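Local atomic coordinates of methyltransferase (Pyrococcus horikoshii, PDB entry 1IXK), a protein that probably methylates cytidine in tRNA at carbon 5, drawing on S-adenosyl-L-methionine as an RsmB/NOP-family enzyme. Residues 130-135 with 190-195; 138-141 with 145-148. All coordinates share one frame; numbering follows the deposited sequence.

Contact 1: residues 130-135 with 190-195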
loop_
_atom_site.group_PDB
_atom_site.type_symbol
_atom_site.label_atom_id
_atom_site.label_comp_id
_atom_site.label_asym_id
_atom_site.label_seq_id
_atom_site.Cartn_x
_atom_site.Cartn_y
_atom_site.Cartn_z
ATOM N N GLY A 130 5.776 4.701 -8.496
ATOM C CA GLY A 130 7.149 4.895 -8.060
ATOM C C GLY A 130 7.754 3.702 -7.343
ATOM O O GLY A 130 8.176 2.734 -7.973
ATOM N N GLY A 131 7.796 3.782 -6.017
ATOM C CA GLY A 131 8.364 2.716 -5.216
ATOM C C GLY A 131 7.724 1.355 -5.403
ATOM O O GLY A 131 8.426 0.358 -5.540
ATOM N N LYS A 132 6.397 1.296 -5.400
ATOM C CA LYS A 132 5.716 0.015 -5.569
ATOM C C LYS A 132 5.880 -0.526 -6.980
ATOM O O LYS A 132 5.930 -1.734 -7.185
ATOM C CB LYS A 132 4.224 0.148 -5.250
ATOM C CG LYS A 132 3.917 0.476 -3.798
ATOM C CD LYS A 132 2.434 0.294 -3.514
ATOM C CE LYS A 132 2.063 0.845 -2.152
ATOM N NZ LYS A 132 2.372 2.294 -2.081
ATOM N N THR A 133 5.958 0.374 -7.955
ATOM C CA THR A 133 6.115 -0.037 -9.340
ATOM C C THR A 133 7.451 -0.751 -9.537
ATOM O O THR A 133 7.515 -1.775 -10.215
ATOM C CB THR A 133 6.043 1.168 -10.291
ATOM O OG1 THR A 133 4.900 1.968 -9.958
ATOM C CG2 THR A 133 5.917 0.689 -11.736
ATOM N N SER A 134 8.515 -0.214 -8.940
ATOM C CA SER A 134 9.832 -0.834 -9.065
ATOM C C SER A 134 9.897 -2.145 -8.271
ATOM O O SER A 134 10.670 -3.047 -8.604
ATOM C CB SER A 134 10.934 0.142 -8.610
ATOM O OG SER A 134 10.697 0.651 -7.310
ATOM N N TYR A 135 9.077 -2.268 -7.234
ATOM C CA TYR A 135 9.067 -3.507 -6.461
ATOM C C TYR A 135 8.471 -4.584 -7.371
ATOM O O TYR A 135 8.989 -5.704 -7.449
ATOM C CB TYR A 135 8.227 -3.352 -5.182
ATOM C CG TYR A 135 8.598 -4.319 -4.066
ATOM C CD1 TYR A 135 8.277 -4.030 -2.738
ATOM C CD2 TYR A 135 9.297 -5.505 -4.330
ATOM C CE1 TYR A 135 8.646 -4.887 -1.698
ATOM C CE2 TYR A 135 9.670 -6.374 -3.293
ATOM C CZ TYR A 135 9.341 -6.053 -1.978
ATOM O OH TYR A 135 9.711 -6.887 -0.939
ATOM N N LYS A 190 -2.293 -9.227 -13.682
ATOM C CA LYS A 190 -2.273 -8.676 -12.325
ATOM C C LYS A 190 -2.457 -7.162 -12.318
ATOM O O LYS A 190 -1.964 -6.466 -13.209
ATOM C CB LYS A 190 -0.928 -8.976 -11.656
ATOM C CG LYS A 190 -0.538 -10.438 -11.555
ATOM C CD LYS A 190 -1.334 -11.151 -10.500
ATOM C CE LYS A 190 -0.531 -12.290 -9.887
ATOM N NZ LYS A 190 0.011 -13.229 -10.895
ATOM N N ILE A 191 -3.155 -6.661 -11.304
ATOM C CA ILE A 191 -3.373 -5.225 -11.166
ATOM C C ILE A 191 -3.123 -4.768 -9.736
ATOM O O ILE A 191 -3.605 -5.379 -8.786
ATOM C CB ILE A 191 -4.812 -4.831 -11.563
ATOM C CG1 ILE A 191 -5.022 -5.124 -13.049
ATOM C CG2 ILE A 191 -5.060 -3.343 -11.252
ATOM C CD1 ILE A 191 -6.365 -4.728 -13.573
ATOM N N LEU A 192 -2.350 -3.699 -9.588
ATOM C CA LEU A 192 -2.065 -3.144 -8.274
ATOM C C LEU A 192 -2.847 -1.838 -8.163
ATOM O O LEU A 192 -2.602 -0.902 -8.921
ATOM C CB LEU A 192 -0.567 -2.855 -8.108
ATOM C CG LEU A 192 -0.125 -2.463 -6.689
ATOM C CD1 LEU A 192 -0.290 -3.671 -5.759
ATOM C CD2 LEU A 192 1.333 -2.005 -6.695
ATOM N N LEU A 193 -3.804 -1.792 -7.241
ATOM C CA LEU A 193 -4.603 -0.591 -7.024
ATOM C C LEU A 193 -4.267 -0.087 -5.636
ATOM O O LEU A 193 -4.955 -0.394 -4.654
ATOM C CB LEU A 193 -6.099 -0.899 -7.131
ATOM C CG LEU A 193 -7.070 0.244 -6.821
ATOM C CD1 LEU A 193 -6.657 1.528 -7.555
ATOM C CD2 LEU A 193 -8.466 -0.187 -7.229
ATOM N N ASP A 194 -3.183 0.677 -5.570
ATOM C CA ASP A 194 -2.681 1.235 -4.327
ATOM C C ASP A 194 -2.957 2.727 -4.252
ATOM O O ASP A 194 -2.534 3.489 -5.119
ATOM C CB ASP A 194 -1.174 0.984 -4.220
ATOM C CG ASP A 194 -0.422 1.357 -5.497
ATOM O OD1 ASP A 194 0.678 1.940 -5.389
ATOM O OD2 ASP A 194 -0.919 1.061 -6.608
ATOM N N ALA A 195 -3.664 3.147 -3.209
ATOM C CA ALA A 195 -3.980 4.559 -3.037
ATOM C C ALA A 195 -2.835 5.257 -2.312
ATOM O O ALA A 195 -2.101 4.630 -1.550
ATOM C CB ALA A 195 -5.270 4.712 -2.244
#
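Lys132 lays its aliphatic chain across the carboxylate of Asp194, CD coming within 3.1 Å of Asp194 OD1 while CE also rests on the aspartate CB. The two side chains reach for each other from opposite directions, one off the helix and one off the strand. The lysine runs extended as far as CE and then turns at chi4 (60°), which leaves NZ 3.7 Å from Asp194 OD1, a long salt bridge and no hydrogen bond. Lower down, Lys132 CB meets Leu192 CD2 at 3.9 Å, so the root of the lysine packs on a methyl group and its outer part on the acid. Helix 131-139 and strand 188-194 belong to the Rossmann-like methyltransferase domain, and Gly130, Gly131, Lys132 and Asp194 are all predicted to bind S-adenosyl-L-methionine. Gly130 is the N-cap of the helix. In the first turn, Ser134 OG donates to Gly131 O over 2.9 Å from above the carbonyl plane, on the same face as Tyr135 N. Arg48 bonds to both Gly131 O and Ser134 OG. Asp124 lies close to Asp194 OD2. The side chain of Cys247, the predicted nucleophile, is about 7 Å from that of Lys132, which places the contact beside the predicted active site.

Contact 2: residues 138-141 with 145-148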
loop_
_atom_site.group_PDB
_atom_site.type_symbol
_atom_site.label_atom_id
_atom_site.label_comp_id
_atom_site.label_asym_id
_atom_site.label_seq_id
_atom_site.Cartn_x
_atom_site.Cartn_y
_atom_site.Cartn_z
ATOM N N GLN A 138 11.142 -5.878 -9.805
ATOM C CA GLN A 138 12.145 -6.832 -9.347
ATOM C C GLN A 138 11.516 -8.192 -9.054
ATOM O O GLN A 138 12.147 -9.230 -9.244
ATOM C CB GLN A 138 12.927 -6.287 -8.134
ATOM C CG GLN A 138 12.166 -6.128 -6.830
ATOM C CD GLN A 138 13.038 -5.528 -5.732
ATOM O OE1 GLN A 138 13.414 -4.354 -5.791
ATOM N NE2 GLN A 138 13.370 -6.336 -4.730
ATOM N N LEU A 139 10.258 -8.195 -8.630
ATOM C CA LEU A 139 9.574 -9.453 -8.359
ATOM C C LEU A 139 9.364 -10.188 -9.682
ATOM O O LEU A 139 9.337 -11.420 -9.724
ATOM C CB LEU A 139 8.230 -9.188 -7.663
ATOM C CG LEU A 139 8.319 -8.721 -6.201
ATOM C CD1 LEU A 139 6.959 -8.212 -5.728
ATOM C CD2 LEU A 139 8.791 -9.871 -5.323
HETATM N N MSE A 140 9.238 -9.423 -10.764
HETATM C CA MSE A 140 9.046 -9.990 -12.097
HETATM C C MSE A 140 10.397 -10.256 -12.770
HETATM O O MSE A 140 10.455 -10.734 -13.902
HETATM C CB MSE A 140 8.203 -9.029 -12.957
HETATM C CG MSE A 140 6.782 -8.797 -12.412
HETATM SE SE MSE A 140 5.885 -7.379 -13.145
HETATM C CE MSE A 140 5.443 -8.044 -14.683
ATOM N N ARG A 141 11.478 -9.936 -12.064
ATOM C CA ARG A 141 12.830 -10.138 -12.573
ATOM C C ARG A 141 13.048 -9.542 -13.966
ATOM O O ARG A 141 13.635 -10.172 -14.850
ATOM C CB ARG A 141 13.157 -11.633 -12.573
ATOM C CG ARG A 141 13.041 -12.240 -11.184
ATOM C CD ARG A 141 13.372 -13.718 -11.158
ATOM N NE ARG A 141 13.258 -14.255 -9.802
ATOM C CZ ARG A 141 13.581 -15.498 -9.458
ATOM N NH1 ARG A 141 14.041 -16.343 -10.371
ATOM N NH2 ARG A 141 13.455 -15.893 -8.197
ATOM N N VAL A 145 5.630 -7.218 -18.377
ATOM C CA VAL A 145 5.455 -5.788 -18.615
ATOM C C VAL A 145 4.620 -5.142 -17.522
ATOM O O VAL A 145 3.685 -5.751 -16.998
ATOM C CB VAL A 145 4.742 -5.512 -19.962
ATOM C CG1 VAL A 145 4.683 -4.007 -20.219
ATOM C CG2 VAL A 145 5.463 -6.218 -21.091
ATOM N N ILE A 146 4.966 -3.908 -17.175
ATOM C CA ILE A 146 4.219 -3.171 -16.166
ATOM C C ILE A 146 3.799 -1.835 -16.746
ATOM O O ILE A 146 4.646 -1.045 -17.152
ATOM C CB ILE A 146 5.060 -2.861 -14.918
ATOM C CG1 ILE A 146 5.474 -4.159 -14.219
ATOM C CG2 ILE A 146 4.258 -1.957 -13.978
ATOM C CD1 ILE A 146 6.587 -3.959 -13.203
ATOM N N TYR A 147 2.494 -1.594 -16.799
ATOM C CA TYR A 147 1.983 -0.320 -17.294
ATOM C C TYR A 147 1.673 0.552 -16.078
ATOM O O TYR A 147 1.063 0.082 -15.117
ATOM C CB TYR A 147 0.695 -0.524 -18.106
ATOM C CG TYR A 147 0.899 -1.173 -19.457
ATOM C CD1 TYR A 147 0.951 -2.559 -19.593
ATOM C CD2 TYR A 147 1.051 -0.393 -20.603
ATOM C CE1 TYR A 147 1.145 -3.156 -20.840
ATOM C CE2 TYR A 147 1.245 -0.976 -21.856
ATOM C CZ TYR A 147 1.290 -2.358 -21.967
ATOM O OH TYR A 147 1.459 -2.933 -23.208
ATOM N N ALA A 148 2.098 1.812 -16.116
ATOM C CA ALA A 148 1.845 2.742 -15.015
ATOM C C ALA A 148 1.400 4.080 -15.602
ATOM O O ALA A 148 1.752 4.413 -16.735
ATOM C CB ALA A 148 3.097 2.923 -14.167
#
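Selenomethionine Met140 sets CG anti to its carbonyl carbon (chi1 -63°) and continues extended through chi2, which brings SE over to Ile146; the bend at chi3 (76°) then turns CE toward the backbone of Val145. The isoleucine answers with CG1 likewise opposite its own carbonyl carbon, and the two side chains run at a slant to each other. SE sits 3.4 Å from Ile146 CG1 and 3.5 Å from Ile146 CD1, a close apolar fit against two successive carbons of one branch. Beyond the bend, the terminal methyl lies against the strand, with Met140 CE 3.7 Å from Val145 O and 3.8 Å from Val145 N. The CB of Val145 leaves its CA away from the 138-141 segment, so Val145 contributes its main chain. No hydrogen bond links the segments. Behind Met140 the helix ends in a Schellman motif at Arg141, whose positive phi (51°) turns the chain out of the helix. The contact thus closes the second half of the beta-alpha-beta unit made by strand 121-124, helix 131-139 and strand 145-149. Met140 also touches Pro116, while Ile146 is packed by Thr133, Leu136 and Ala137 of the helix and by Val171 of strand 171-174.

How the contacts relate
Helix 131-139 serves both contacts, its first turn in contact 1 and its C-terminal end in contact 2, and the centres lie about 9 Å apart. Along the chain, 130-135 comes first, then both segments of contact 2, and 190-195 last. The helix meets two strands of one sheet, 145-149 and 188-194, which pair in parallel with strand 121-124 between them. The contacts also touch directly, Thr133 O lying 3.8 Å from Ile146 CD1. Contact 1 falls among the predicted S-adenosyl-L-methionine-binding residues, whereas contact 2 joins the far end of the same helix to the sheet, about 16 Å from the chain centre against 8 Å.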